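Local coordinates for protein reducing end xylose-releasing exo-oligoxylanase (Bacillus halodurans, PDB 1WU4) that hydrolyses xylooligosaccharides of three or more sugar units, releasing xylose from the reducing end with inversion of anomeric configuration, at residues A[125-130]-A[186-191]; A[107-112]-A[163-168]; A[194-199]-A[240-245]. The protein carries 1 engineered substitution. All coordinates share one frame; numbering follows the deposited sequence.

Contact 1 of 3, residues A[125-130]-A[186-191]; sequences PAPDGE and KFIPEV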
ATOM      1  N   PRO A 125     -11.222 -10.322  -6.957  1.00  9.91           N
ATOM      2  CA  PRO A 125     -10.605  -9.448  -5.953  1.00  9.39           C
ATOM      3  C   PRO A 125      -9.180  -9.022  -6.298  1.00  9.87           C
ATOM      4  O   PRO A 125      -8.580  -9.523  -7.246  1.00 12.95           O
ATOM      5  CB  PRO A 125     -10.635 -10.312  -4.705  1.00  9.93           C
ATOM      6  CG  PRO A 125     -10.281 -11.661  -5.273  1.00 11.70           C
ATOM      7  CD  PRO A 125     -11.110 -11.736  -6.554  1.00 11.64           C
ATOM      8  N   ALA A 126      -8.655  -8.086  -5.515  1.00 11.02           N
ATOM      9  CA  ALA A 126      -7.291  -7.593  -5.679  1.00 11.43           C
ATOM     10  C   ALA A 126      -6.638  -7.765  -4.308  1.00 11.15           C
ATOM     11  O   ALA A 126      -6.917  -7.006  -3.383  1.00 11.88           O
ATOM     12  CB  ALA A 126      -7.303  -6.124  -6.083  1.00 11.72           C
ATOM     13  N   PRO A 127      -5.759  -8.771  -4.161  1.00 10.12           N
ATOM     14  CA  PRO A 127      -5.069  -9.061  -2.900  1.00  8.94           C
ATOM     15  C   PRO A 127      -4.464  -7.894  -2.123  1.00  7.62           C
ATOM     16  O   PRO A 127      -4.447  -7.921  -0.893  1.00  8.86           O
ATOM     17  CB  PRO A 127      -4.023 -10.091  -3.312  1.00 11.00           C
ATOM     18  CG  PRO A 127      -4.737 -10.858  -4.376  1.00 12.49           C
ATOM     19  CD  PRO A 127      -5.393  -9.757  -5.194  1.00 10.92           C
ATOM     20  N   ASP A 128      -3.961  -6.875  -2.815  1.00  8.73           N
ATOM     21  CA  ASP A 128      -3.385  -5.750  -2.085  1.00  9.94           C
ATOM     22  C   ASP A 128      -4.458  -4.986  -1.314  1.00  9.51           C
ATOM     23  O   ASP A 128      -4.166  -4.312  -0.325  1.00 10.19           O
ATOM     24  CB  ASP A 128      -2.563  -4.834  -3.017  1.00  9.36           C
ATOM     25  CG  ASP A 128      -3.377  -4.208  -4.136  1.00 11.07           C
ATOM     26  OD1 ASP A 128      -4.291  -4.862  -4.673  1.00 12.78           O
ATOM     27  OD2 ASP A 128      -3.068  -3.049  -4.497  1.00 12.42           O
ATOM     28  N   GLY A 129      -5.707  -5.106  -1.756  1.00  8.65           N
ATOM     29  CA  GLY A 129      -6.796  -4.463  -1.045  1.00  9.00           C
ATOM     30  C   GLY A 129      -7.055  -5.234   0.240  1.00  7.66           C
ATOM     31  O   GLY A 129      -7.093  -4.664   1.329  1.00  8.56           O
ATOM     32  N   GLU A 130      -7.218  -6.547   0.118  1.00  8.33           N
ATOM     33  CA  GLU A 130      -7.469  -7.385   1.286  1.00  8.23           C
ATOM     34  C   GLU A 130      -6.435  -7.205   2.398  1.00  7.76           C
ATOM     35  O   GLU A 130      -6.795  -7.089   3.567  1.00  7.57           O
ATOM     36  CB  GLU A 130      -7.527  -8.867   0.886  1.00  9.83           C
ATOM     37  CG  GLU A 130      -8.929  -9.401   0.571  1.00 10.55           C
ATOM     38  CD  GLU A 130      -9.491  -8.913  -0.753  1.00 11.84           C
ATOM     39  OE1 GLU A 130     -10.633  -9.303  -1.082  1.00 13.62           O
ATOM     40  OE2 GLU A 130      -8.804  -8.151  -1.464  1.00 11.44           O
ATOM     41  N   LYS A 186      -0.253 -13.719  -4.024  1.00  9.12           N
ATOM     42  CA  LYS A 186      -0.473 -13.857  -5.463  1.00  9.71           C
ATOM     43  C   LYS A 186      -1.035 -12.577  -6.068  1.00  9.12           C
ATOM     44  O   LYS A 186      -1.552 -11.719  -5.352  1.00 11.30           O
ATOM     45  CB  LYS A 186      -1.482 -14.970  -5.744  1.00 11.49           C
ATOM     46  CG  LYS A 186      -1.198 -16.320  -5.122  1.00 13.23           C
ATOM     47  CD  LYS A 186      -2.408 -17.216  -5.376  1.00 16.49           C
ATOM     48  CE  LYS A 186      -2.269 -18.595  -4.779  1.00 19.84           C
ATOM     49  NZ  LYS A 186      -3.537 -19.355  -5.001  1.00 15.75           N
ATOM     50  N   PHE A 187      -0.938 -12.456  -7.391  1.00  9.89           N
ATOM     51  CA  PHE A 187      -1.493 -11.297  -8.083  1.00  9.69           C
ATOM     52  C   PHE A 187      -3.014 -11.356  -7.907  1.00  9.89           C
ATOM     53  O   PHE A 187      -3.651 -10.349  -7.596  1.00  9.97           O
ATOM     54  CB  PHE A 187      -1.130 -11.323  -9.567  1.00  9.37           C
ATOM     55  CG  PHE A 187      -1.936 -10.369 -10.387  1.00  9.58           C
ATOM     56  CD1 PHE A 187      -1.962  -9.015 -10.073  1.00  9.91           C
ATOM     57  CD2 PHE A 187      -2.723 -10.833 -11.434  1.00 10.87           C
ATOM     58  CE1 PHE A 187      -2.766  -8.135 -10.786  1.00 12.24           C
ATOM     59  CE2 PHE A 187      -3.530  -9.963 -12.151  1.00 11.68           C
ATOM     60  CZ  PHE A 187      -3.553  -8.610 -11.824  1.00 10.64           C
ATOM     61  N   ILE A 188      -3.583 -12.538  -8.138  1.00 10.25           N
ATOM     62  CA  ILE A 188      -5.010 -12.791  -7.929  1.00 10.27           C
ATOM     63  C   ILE A 188      -5.105 -14.254  -7.497  1.00 12.04           C
ATOM     64  O   ILE A 188      -4.194 -15.041  -7.752  1.00 11.05           O
ATOM     65  CB  ILE A 188      -5.897 -12.511  -9.183  1.00 10.62           C
ATOM     66  CG1 ILE A 188      -5.395 -13.280 -10.401  1.00 11.65           C
ATOM     67  CG2 ILE A 188      -5.947 -11.015  -9.450  1.00 12.94           C
ATOM     68  CD1 ILE A 188      -6.260 -13.061 -11.639  1.00 13.40           C
ATOM     69  N   PRO A 189      -6.201 -14.637  -6.828  1.00 10.17           N
ATOM     70  CA  PRO A 189      -6.382 -16.012  -6.351  1.00 11.39           C
ATOM     71  C   PRO A 189      -6.180 -17.178  -7.315  1.00 12.10           C
ATOM     72  O   PRO A 189      -5.632 -18.209  -6.923  1.00 16.24           O
ATOM     73  CB  PRO A 189      -7.797 -15.992  -5.776  1.00 13.73           C
ATOM     74  CG  PRO A 189      -7.953 -14.577  -5.314  1.00 12.96           C
ATOM     75  CD  PRO A 189      -7.359 -13.804  -6.465  1.00 12.22           C
ATOM     76  N   GLU A 190      -6.610 -17.023  -8.563  1.00 13.70           N
ATOM     77  CA  GLU A 190      -6.508 -18.115  -9.526  1.00 15.56           C
ATOM     78  C   GLU A 190      -5.263 -18.216 -10.400  1.00 15.40           C
ATOM     79  O   GLU A 190      -5.219 -19.046 -11.305  1.00 19.06           O
ATOM     80  CB  GLU A 190      -7.750 -18.137 -10.427  1.00 19.67           C
ATOM     81  CG  GLU A 190      -7.995 -16.868 -11.231  1.00 24.04           C
ATOM     82  CD  GLU A 190      -8.793 -15.825 -10.468  1.00 28.01           C
ATOM     83  OE1 GLU A 190      -8.267 -15.262  -9.486  1.00 27.10           O
ATOM     84  OE2 GLU A 190      -9.954 -15.571 -10.854  1.00 32.39           O
ATOM     85  N   VAL A 191      -4.256 -17.387 -10.155  1.00 12.66           N
ATOM     86  CA  VAL A 191      -3.039 -17.480 -10.956  1.00 13.09           C
ATOM     87  C   VAL A 191      -1.877 -17.904 -10.075  1.00 11.26           C
ATOM     88  O   VAL A 191      -1.990 -17.917  -8.850  1.00 13.33           O
ATOM     89  CB  VAL A 191      -2.683 -16.138 -11.647  1.00 13.46           C
ATOM     90  CG1 VAL A 191      -3.813 -15.717 -12.570  1.00 13.72           C
ATOM     91  CG2 VAL A 191      -2.398 -15.064 -10.607  1.00 13.79           C
TER

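Contact 2 of 3, residues A[107-112]-A[163-168]; sequences AGYFAW and HTCVHN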
ATOM      1  N   ALA A 107     -16.260 -15.825  -3.162  1.00 10.47           N
ATOM      2  CA  ALA A 107     -17.067 -15.480  -1.998  1.00 11.34           C
ATOM      3  C   ALA A 107     -16.098 -15.378  -0.821  1.00 11.12           C
ATOM      4  O   ALA A 107     -15.227 -16.231  -0.654  1.00 12.07           O
ATOM      5  CB  ALA A 107     -18.108 -16.567  -1.738  1.00 12.22           C
ATOM      6  N   GLY A 108     -16.239 -14.332  -0.015  1.00 10.94           N
ATOM      7  CA  GLY A 108     -15.344 -14.153   1.116  1.00 10.89           C
ATOM      8  C   GLY A 108     -14.316 -13.070   0.845  1.00 11.52           C
ATOM      9  O   GLY A 108     -13.635 -12.602   1.760  1.00 10.90           O
ATOM     10  N   TYR A 109     -14.194 -12.683  -0.422  1.00  9.31           N
ATOM     11  CA  TYR A 109     -13.268 -11.631  -0.830  1.00  9.90           C
ATOM     12  C   TYR A 109     -14.080 -10.412  -1.262  1.00  8.72           C
ATOM     13  O   TYR A 109     -15.314 -10.447  -1.264  1.00  9.72           O
ATOM     14  CB  TYR A 109     -12.382 -12.102  -1.986  1.00 10.22           C
ATOM     15  CG  TYR A 109     -11.425 -13.227  -1.640  1.00  9.85           C
ATOM     16  CD1 TYR A 109     -10.633 -13.174  -0.491  1.00  9.45           C
ATOM     17  CD2 TYR A 109     -11.263 -14.312  -2.499  1.00  8.64           C
ATOM     18  CE1 TYR A 109      -9.696 -14.173  -0.213  1.00  8.99           C
ATOM     19  CE2 TYR A 109     -10.330 -15.315  -2.232  1.00  8.97           C
ATOM     20  CZ  TYR A 109      -9.552 -15.236  -1.092  1.00  8.84           C
ATOM     21  OH  TYR A 109      -8.609 -16.210  -0.850  1.00 10.46           O
ATOM     22  N   PHE A 110     -13.391  -9.340  -1.638  1.00  9.40           N
ATOM     23  CA  PHE A 110     -14.052  -8.102  -2.044  1.00  8.81           C
ATOM     24  C   PHE A 110     -13.876  -7.800  -3.530  1.00  9.25           C
ATOM     25  O   PHE A 110     -12.759  -7.821  -4.046  1.00  9.86           O
ATOM     26  CB  PHE A 110     -13.498  -6.943  -1.211  1.00 10.55           C
ATOM     27  CG  PHE A 110     -13.744  -7.087   0.266  1.00 10.86           C
ATOM     28  CD1 PHE A 110     -14.840  -6.473   0.865  1.00 11.82           C
ATOM     29  CD2 PHE A 110     -12.903  -7.869   1.053  1.00 14.02           C
ATOM     30  CE1 PHE A 110     -15.098  -6.637   2.225  1.00 11.80           C
ATOM     31  CE2 PHE A 110     -13.154  -8.040   2.414  1.00 12.21           C
ATOM     32  CZ  PHE A 110     -14.253  -7.422   3.001  1.00 14.23           C
ATOM     33  N   ALA A 111     -14.983  -7.522  -4.217  1.00  9.95           N
ATOM     34  CA  ALA A 111     -14.939  -7.200  -5.643  1.00 10.33           C
ATOM     35  C   ALA A 111     -13.978  -6.025  -5.793  1.00  9.76           C
ATOM     36  O   ALA A 111     -14.152  -4.993  -5.145  1.00 10.46           O
ATOM     37  CB  ALA A 111     -16.330  -6.826  -6.141  1.00 10.83           C
ATOM     38  N   TRP A 112     -12.978  -6.167  -6.657  1.00 11.47           N
ATOM     39  CA  TRP A 112     -11.963  -5.128  -6.794  1.00  9.65           C
ATOM     40  C   TRP A 112     -12.406  -3.773  -7.328  1.00 10.99           C
ATOM     41  O   TRP A 112     -11.831  -2.744  -6.959  1.00 10.17           O
ATOM     42  CB  TRP A 112     -10.780  -5.639  -7.632  1.00 10.75           C
ATOM     43  CG  TRP A 112     -10.952  -5.520  -9.115  1.00 12.97           C
ATOM     44  CD1 TRP A 112     -11.603  -6.387  -9.945  1.00 11.23           C
ATOM     45  CD2 TRP A 112     -10.455  -4.465  -9.946  1.00 12.01           C
ATOM     46  NE1 TRP A 112     -11.538  -5.939 -11.245  1.00 14.44           N
ATOM     47  CE2 TRP A 112     -10.840  -4.759 -11.272  1.00 13.82           C
ATOM     48  CE3 TRP A 112      -9.721  -3.298  -9.695  1.00 14.62           C
ATOM     49  CZ2 TRP A 112     -10.513  -3.926 -12.349  1.00 14.48           C
ATOM     50  CZ3 TRP A 112      -9.397  -2.469 -10.766  1.00 17.04           C
ATOM     51  CH2 TRP A 112      -9.794  -2.790 -12.077  1.00 16.92           C
ATOM     52  N   HIS A 163      -8.215 -15.414   7.471  1.00 10.14           N
ATOM     53  CA  HIS A 163      -8.420 -16.858   7.481  1.00  9.26           C
ATOM     54  C   HIS A 163      -8.723 -17.291   6.045  1.00 12.25           C
ATOM     55  O   HIS A 163      -8.168 -18.264   5.541  1.00 11.68           O
ATOM     56  CB  HIS A 163      -9.600 -17.238   8.377  1.00 10.39           C
ATOM     57  CG  HIS A 163     -10.078 -18.641   8.164  1.00 12.58           C
ATOM     58  ND1 HIS A 163      -9.371 -19.742   8.599  1.00 13.47           N
ATOM     59  CD2 HIS A 163     -11.154 -19.124   7.500  1.00 15.44           C
ATOM     60  CE1 HIS A 163      -9.989 -20.841   8.209  1.00 11.59           C
ATOM     61  NE2 HIS A 163     -11.074 -20.495   7.539  1.00 16.76           N
ATOM     62  N   THR A 164      -9.620 -16.558   5.393  1.00 11.54           N
ATOM     63  CA  THR A 164      -9.993 -16.860   4.018  1.00 11.34           C
ATOM     64  C   THR A 164      -8.777 -16.759   3.097  1.00  9.15           C
ATOM     65  O   THR A 164      -8.541 -17.634   2.265  1.00 10.59           O
ATOM     66  CB  THR A 164     -11.081 -15.887   3.521  1.00 11.93           C
ATOM     67  OG1 THR A 164     -12.195 -15.926   4.421  1.00 12.39           O
ATOM     68  CG2 THR A 164     -11.547 -16.271   2.124  1.00 12.08           C
ATOM     69  N   CYS A 165      -8.005 -15.688   3.257  1.00  9.58           N
ATOM     70  CA  CYS A 165      -6.816 -15.469   2.436  1.00  8.98           C
ATOM     71  C   CYS A 165      -5.837 -16.636   2.462  1.00 10.04           C
ATOM     72  O   CYS A 165      -5.178 -16.913   1.463  1.00 10.41           O
ATOM     73  CB  CYS A 165      -6.091 -14.200   2.885  1.00  9.12           C
ATOM     74  SG  CYS A 165      -6.994 -12.668   2.569  1.00 10.62           S
ATOM     75  N   VAL A 166      -5.748 -17.316   3.599  1.00 10.85           N
ATOM     76  CA  VAL A 166      -4.823 -18.435   3.739  1.00 10.78           C
ATOM     77  C   VAL A 166      -5.436 -19.810   3.481  1.00 13.04           C
ATOM     78  O   VAL A 166      -4.802 -20.671   2.865  1.00 12.37           O
ATOM     79  CB  VAL A 166      -4.199 -18.452   5.161  1.00 11.45           C
ATOM     80  CG1 VAL A 166      -3.286 -19.661   5.326  1.00 13.29           C
ATOM     81  CG2 VAL A 166      -3.424 -17.171   5.403  1.00 10.14           C
ATOM     82  N   HIS A 167      -6.674 -20.002   3.925  1.00 11.74           N
ATOM     83  CA  HIS A 167      -7.337 -21.300   3.819  1.00 11.89           C
ATOM     84  C   HIS A 167      -8.391 -21.531   2.746  1.00 13.54           C
ATOM     85  O   HIS A 167      -8.876 -22.654   2.602  1.00 14.20           O
ATOM     86  CB  HIS A 167      -7.939 -21.642   5.182  1.00 11.26           C
ATOM     87  CG  HIS A 167      -6.918 -21.790   6.264  1.00 12.16           C
ATOM     88  ND1 HIS A 167      -6.244 -22.970   6.494  1.00 14.54           N
ATOM     89  CD2 HIS A 167      -6.419 -20.893   7.146  1.00 11.78           C
ATOM     90  CE1 HIS A 167      -5.374 -22.794   7.472  1.00 13.38           C
ATOM     91  NE2 HIS A 167      -5.458 -21.542   7.884  1.00 11.32           N
ATOM     92  N   ASN A 168      -8.754 -20.497   1.994  1.00 13.15           N
ATOM     93  CA  ASN A 168      -9.777 -20.664   0.964  1.00 13.65           C
ATOM     94  C   ASN A 168      -9.422 -21.814   0.024  1.00 14.66           C
ATOM     95  O   ASN A 168      -8.279 -21.941  -0.417  1.00 15.48           O
ATOM     96  CB  ASN A 168      -9.942 -19.377   0.154  1.00 11.18           C
ATOM     97  CG  ASN A 168     -11.335 -19.229  -0.427  1.00 12.82           C
ATOM     98  OD1 ASN A 168     -11.537 -18.515  -1.410  1.00 16.31           O
ATOM     99  ND2 ASN A 168     -12.308 -19.891   0.188  1.00 15.79           N
TER
HETATM  100  O   HOH W   1     -13.536 -13.522   4.321  1.00 13.38           O

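Contact 3 of 3, residues A[194-199]-A[240-245]; sequences SDPSYH and LAPEYA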
ATOM      1  N   SER A 194       3.059 -13.426  -9.074  1.00  9.79           N
ATOM      2  CA  SER A 194       2.849 -12.361  -8.109  1.00  8.39           C
ATOM      3  C   SER A 194       2.992 -10.948  -8.662  1.00  8.44           C
ATOM      4  O   SER A 194       3.057 -10.737  -9.871  1.00  9.00           O
ATOM      5  CB  SER A 194       3.817 -12.578  -6.938  1.00 10.96           C
ATOM      6  OG  SER A 194       3.461 -11.821  -5.796  1.00  9.63           O
ATOM      7  N   ASP A 195       3.030  -9.988  -7.745  1.00  8.93           N
ATOM      8  CA  ASP A 195       3.155  -8.569  -8.059  1.00  8.96           C
ATOM      9  C   ASP A 195       4.031  -8.023  -6.927  1.00  8.93           C
ATOM     10  O   ASP A 195       3.582  -7.908  -5.788  1.00  9.12           O
ATOM     11  CB  ASP A 195       1.757  -7.939  -8.040  1.00  9.00           C
ATOM     12  CG  ASP A 195       1.754  -6.476  -8.435  1.00  9.63           C
ATOM     13  OD1 ASP A 195       2.587  -5.710  -7.912  1.00  9.34           O
ATOM     14  OD2 ASP A 195       0.888  -6.092  -9.258  1.00  9.38           O
ATOM     15  N   PRO A 196       5.305  -7.701  -7.219  1.00  9.32           N
ATOM     16  CA  PRO A 196       6.221  -7.182  -6.195  1.00 10.63           C
ATOM     17  C   PRO A 196       5.668  -6.117  -5.243  1.00  8.19           C
ATOM     18  O   PRO A 196       5.896  -6.188  -4.032  1.00  8.80           O
ATOM     19  CB  PRO A 196       7.398  -6.673  -7.020  1.00  8.92           C
ATOM     20  CG  PRO A 196       7.456  -7.681  -8.129  1.00  9.47           C
ATOM     21  CD  PRO A 196       5.992  -7.830  -8.519  1.00  9.39           C
ATOM     22  N   SER A 197       4.934  -5.149  -5.785  1.00  8.66           N
ATOM     23  CA  SER A 197       4.372  -4.068  -4.978  1.00 10.26           C
ATOM     24  C   SER A 197       3.343  -4.525  -3.946  1.00  8.08           C
ATOM     25  O   SER A 197       2.997  -3.764  -3.044  1.00  9.33           O
ATOM     26  CB  SER A 197       3.743  -3.001  -5.884  1.00 10.30           C
ATOM     27  OG  SER A 197       2.524  -3.445  -6.457  1.00  9.49           O
ATOM     28  N   TYR A 198       2.855  -5.756  -4.080  1.00  8.07           N
ATOM     29  CA  TYR A 198       1.867  -6.309  -3.152  1.00  8.74           C
ATOM     30  C   TYR A 198       2.518  -6.881  -1.894  1.00  8.23           C
ATOM     31  O   TYR A 198       1.837  -7.162  -0.906  1.00  9.45           O
ATOM     32  CB  TYR A 198       1.092  -7.449  -3.817  1.00  8.56           C
ATOM     33  CG  TYR A 198       0.054  -7.063  -4.850  1.00  8.49           C
ATOM     34  CD1 TYR A 198       0.032  -5.796  -5.433  1.00  9.43           C
ATOM     35  CD2 TYR A 198      -0.884  -8.002  -5.280  1.00 10.45           C
ATOM     36  CE1 TYR A 198      -0.905  -5.476  -6.428  1.00  8.53           C
ATOM     37  CE2 TYR A 198      -1.815  -7.698  -6.262  1.00 10.20           C
ATOM     38  CZ  TYR A 198      -1.823  -6.439  -6.833  1.00  9.34           C
ATOM     39  OH  TYR A 198      -2.745  -6.154  -7.817  1.00 11.25           O
ATOM     40  N   HIS A 199       3.832  -7.078  -1.934  1.00  8.91           N
ATOM     41  CA  HIS A 199       4.535  -7.661  -0.799  1.00  9.16           C
ATOM     42  C   HIS A 199       4.770  -6.687   0.340  1.00  8.59           C
ATOM     43  O   HIS A 199       5.506  -5.709   0.204  1.00  9.72           O
ATOM     44  CB  HIS A 199       5.850  -8.275  -1.280  1.00  8.04           C
ATOM     45  CG  HIS A 199       5.650  -9.478  -2.148  1.00  8.73           C
ATOM     46  ND1 HIS A 199       5.778 -10.766  -1.674  1.00  9.16           N
ATOM     47  CD2 HIS A 199       5.231  -9.589  -3.430  1.00  9.63           C
ATOM     48  CE1 HIS A 199       5.443 -11.617  -2.627  1.00  9.15           C
ATOM     49  NE2 HIS A 199       5.107 -10.929  -3.703  1.00  9.25           N
ATOM     50  N   LEU A 240      15.067  -1.401  -9.941  1.00  9.72           N
ATOM     51  CA  LEU A 240      13.688  -1.353 -10.430  1.00  8.42           C
ATOM     52  C   LEU A 240      13.005  -2.718 -10.448  1.00  9.73           C
ATOM     53  O   LEU A 240      13.583  -3.707 -10.894  1.00 10.17           O
ATOM     54  CB  LEU A 240      13.653  -0.754 -11.840  1.00 10.13           C
ATOM     55  CG  LEU A 240      14.303   0.620 -12.028  1.00  8.80           C
ATOM     56  CD1 LEU A 240      14.170   1.031 -13.486  1.00 12.31           C
ATOM     57  CD2 LEU A 240      13.651   1.652 -11.118  1.00 10.46           C
ATOM     58  N   ALA A 241      11.765  -2.757  -9.966  1.00  9.05           N
ATOM     59  CA  ALA A 241      10.988  -3.991  -9.933  1.00  8.97           C
ATOM     60  C   ALA A 241       9.859  -3.927 -10.955  1.00  8.33           C
ATOM     61  O   ALA A 241       9.304  -2.858 -11.212  1.00 10.23           O
ATOM     62  CB  ALA A 241      10.406  -4.209  -8.537  1.00 10.01           C
ATOM     63  N   PRO A 242       9.509  -5.074 -11.557  1.00  8.78           N
ATOM     64  CA  PRO A 242       8.435  -5.132 -12.550  1.00 10.02           C
ATOM     65  C   PRO A 242       7.084  -5.070 -11.847  1.00  7.97           C
ATOM     66  O   PRO A 242       7.000  -5.313 -10.641  1.00  9.15           O
ATOM     67  CB  PRO A 242       8.666  -6.479 -13.223  1.00 10.61           C
ATOM     68  CG  PRO A 242       9.152  -7.325 -12.075  1.00 11.00           C
ATOM     69  CD  PRO A 242      10.138  -6.398 -11.386  1.00  9.82           C
ATOM     70  N   GLU A 243       6.032  -4.744 -12.589  1.00  7.92           N
ATOM     71  CA  GLU A 243       4.701  -4.687 -11.996  1.00  8.89           C
ATOM     72  C   GLU A 243       4.240  -6.094 -11.605  1.00  7.89           C
ATOM     73  O   GLU A 243       3.770  -6.305 -10.489  1.00  8.68           O
ATOM     74  CB  GLU A 243       3.720  -4.037 -12.967  1.00  9.23           C
ATOM     75  CG  GLU A 243       3.989  -2.558 -13.165  1.00  9.29           C
ATOM     76  CD  GLU A 243       2.944  -1.891 -14.027  1.00  9.58           C
ATOM     77  OE1 GLU A 243       2.920  -2.157 -15.248  1.00 11.43           O
ATOM     78  OE2 GLU A 243       2.142  -1.105 -13.479  1.00 11.54           O
ATOM     79  N   TYR A 244       4.364  -7.044 -12.530  1.00  8.18           N
ATOM     80  CA  TYR A 244       4.017  -8.442 -12.261  1.00  8.56           C
ATOM     81  C   TYR A 244       5.304  -9.252 -12.399  1.00  9.17           C
ATOM     82  O   TYR A 244       6.154  -8.941 -13.237  1.00 10.17           O
ATOM     83  CB  TYR A 244       3.027  -9.017 -13.277  1.00  7.97           C
ATOM     84  CG  TYR A 244       1.629  -8.437 -13.322  1.00  8.44           C
ATOM     85  CD1 TYR A 244       1.231  -7.395 -12.483  1.00  9.20           C
ATOM     86  CD2 TYR A 244       0.717  -8.913 -14.259  1.00  9.09           C
ATOM     87  CE1 TYR A 244      -0.055  -6.837 -12.592  1.00 10.23           C
ATOM     88  CE2 TYR A 244      -0.554  -8.371 -14.375  1.00 10.65           C
ATOM     89  CZ  TYR A 244      -0.933  -7.335 -13.546  1.00  8.49           C
ATOM     90  OH  TYR A 244      -2.189  -6.790 -13.706  1.00 11.88           O
ATOM     91  N   ALA A 245       5.434 -10.301 -11.598  1.00  9.83           N
ATOM     92  CA  ALA A 245       6.614 -11.150 -11.665  1.00  9.45           C
ATOM     93  C   ALA A 245       6.229 -12.579 -11.325  1.00 10.14           C
ATOM     94  O   ALA A 245       5.314 -12.817 -10.538  1.00  9.68           O
ATOM     95  CB  ALA A 245       7.681 -10.654 -10.699  1.00 10.63           C
TER
HETATM   96  O   HOH W   2       5.085  -4.524  -8.606  1.00  9.88           O

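Contact 1 of 3, residues A[125-130]-A[186-191]
P125 and P189 meet tip to tip, CG to CG at 3.7 Å, where the start of helix 127-144 in the (alpha/alpha)6 barrel of glycoside hydrolase family 8 faces the loop between helix 154-167 and strand 193-194. P189 is the second residue of a type I turn from I188 to V191. The extended side chain of K186 runs back to this turn, and its NZ gives P189 O a hydrogen bond of 3.1 Å, tilted 18° from the carbonyl plane; P176 O takes a second bond from the same ammonium. P125 O faces the CG2 methyl of I188, at 3.7 Å. This methyl, anti to its own carbonyl carbon, lies between the P125 carbonyl and one face of the F187 ring, near its rim. A126 is the N-cap, and A126 O accepts a hydrogen bond from G129 N. P127 then opens the helix and presses its ring onto the loop backbone: CD lies 3.0 Å from F187 O, and CG is 3.4 Å from K186 O. The contact is tight; CD is bonded to the amide nitrogen, so its C-H bonds are probably somewhat polarised and suit a carbonyl oxygen as neighbour. F187 turns its CB away from P127, and its side chain comes to about 5 Å from that of D263, the proton acceptor by similarity. E130, in the first turn of the helix, divides its carboxylate: OE1 takes a hydrogen bond from F110 N, while OE2 stands 2.9 Å from A126 O, two acceptors whose closeness may favour a protonated carboxyl.

Contact 2 of 3, residues A[107-112]-A[163-168]
The Y109 ring has C165 at its edge, with C165 CA near the ring plane, while T164 CG2 approaches obliquely, 3.6 Å from Y109 CE1. C165 SG also lies on the edge side: it is 5.5 Å from the ring centroid and 77° off the ring normal, a Cys sulfur-aromatic contact made by its approach to CE1. The phenol tip runs on toward N168, whose CB is 3.6 Å from Y109 OH. That hydroxyl finds its hydrogen-bonding partner outside both segments, in H175 O. A second flat group, the H167 ring, takes V166 CG1 on one face, 3.7 Å above the plane, and has H163 O in plane at its edge; its nitrogens are hydrogen-bonded to D215 and E170, and the ring makes no contact with 107-112. T164 splits its branches between two tasks. Its chi1 of -55° sets OG1 beside the backbone N and CG2 anti to it, so that the methyl faces the tyrosine while OG1 is bonded to K160 O, one helical turn back. OG1 is also 2.8 Å from a water that donates to G108 O at 2.7 Å, giving the two segments a polar bridge beside the apolar one. G108 adopts phi 104°, where a beta carbon would be jammed against the carbonyl O of A107 and would stand 3.3 Å from T164 CG2, evidence that the close approach depends on the missing side chain. The next residue, F110, turns its ring to Y100 and F133 instead. The result is loop-to-helix packing at the periphery of the (alpha/alpha)6 barrel: the chain leaving helix 85-99 is pressed, through one tyrosine, onto the C-terminal turn of helix 154-167, away from the active-site residues.

Contact 3 of 3, residues A[194-199]-A[240-245]
P196 packs its ring against the 240-245 backbone and methyls, CG lying 3.9 Å from A245 CB, with P242 CG and A241 CB next in the apolar patch. Beside it, D195 OD2 comes obliquely to Y244 CD1 at 3.5 Å, the carboxylate and ring planes 54° apart. Backbone bonds fix the register: S194 N donates to A245 O at 2.8 Å, almost straight along the carbonyl direction, and A245 N returns a bond to S194 O from above the carbonyl plane. This antiparallel hydrogen-bonded pair belongs to the short two-stranded sheet 193-194/245-246, after which a 3-10 turn, 196-198, leads to helix 201-210 of the barrel. The turn positions D195: S197 OG gives OD1 a 2.7 Å bond on its syn side, and D195 CB rests over the centre of the Y198 ring, 3.6 Å above it. The D195 side chain comes to about 3 Å from that of D263, the proton acceptor by similarity. An alanine at D195 would probably leave S197 OG without this acceptor and open a gap beside Y244 and D263. Farther out, S194 OG accepts H199 NE2 and is bonded to I185 O, while H199 ND1 reaches S226 OG.

Contacts 1 and 3 are buried, about 13 and 12 Å from the chain's centre, and both approach D263; contact 2, about 18 Å out, is only partly buried. Contacts 1 and 2 adjoin, P125 CB packing on Y109 CB, and rest on consecutive helices, 127-144 and 154-167. Contacts 1 and 3 also touch: Y198 meets D128, and the rings of F187 and Y244 meet with planes at about 35°. Contacts 2 and 3 stay about 8 Å apart at their nearest atoms. The chemistry differs: proline rings on carbonyls in contact 1, a tyrosine and bridging water in contact 2, and in contact 3 strand pairing, the only direct cross-segment hydrogen bonds, and a proline ring on methyls.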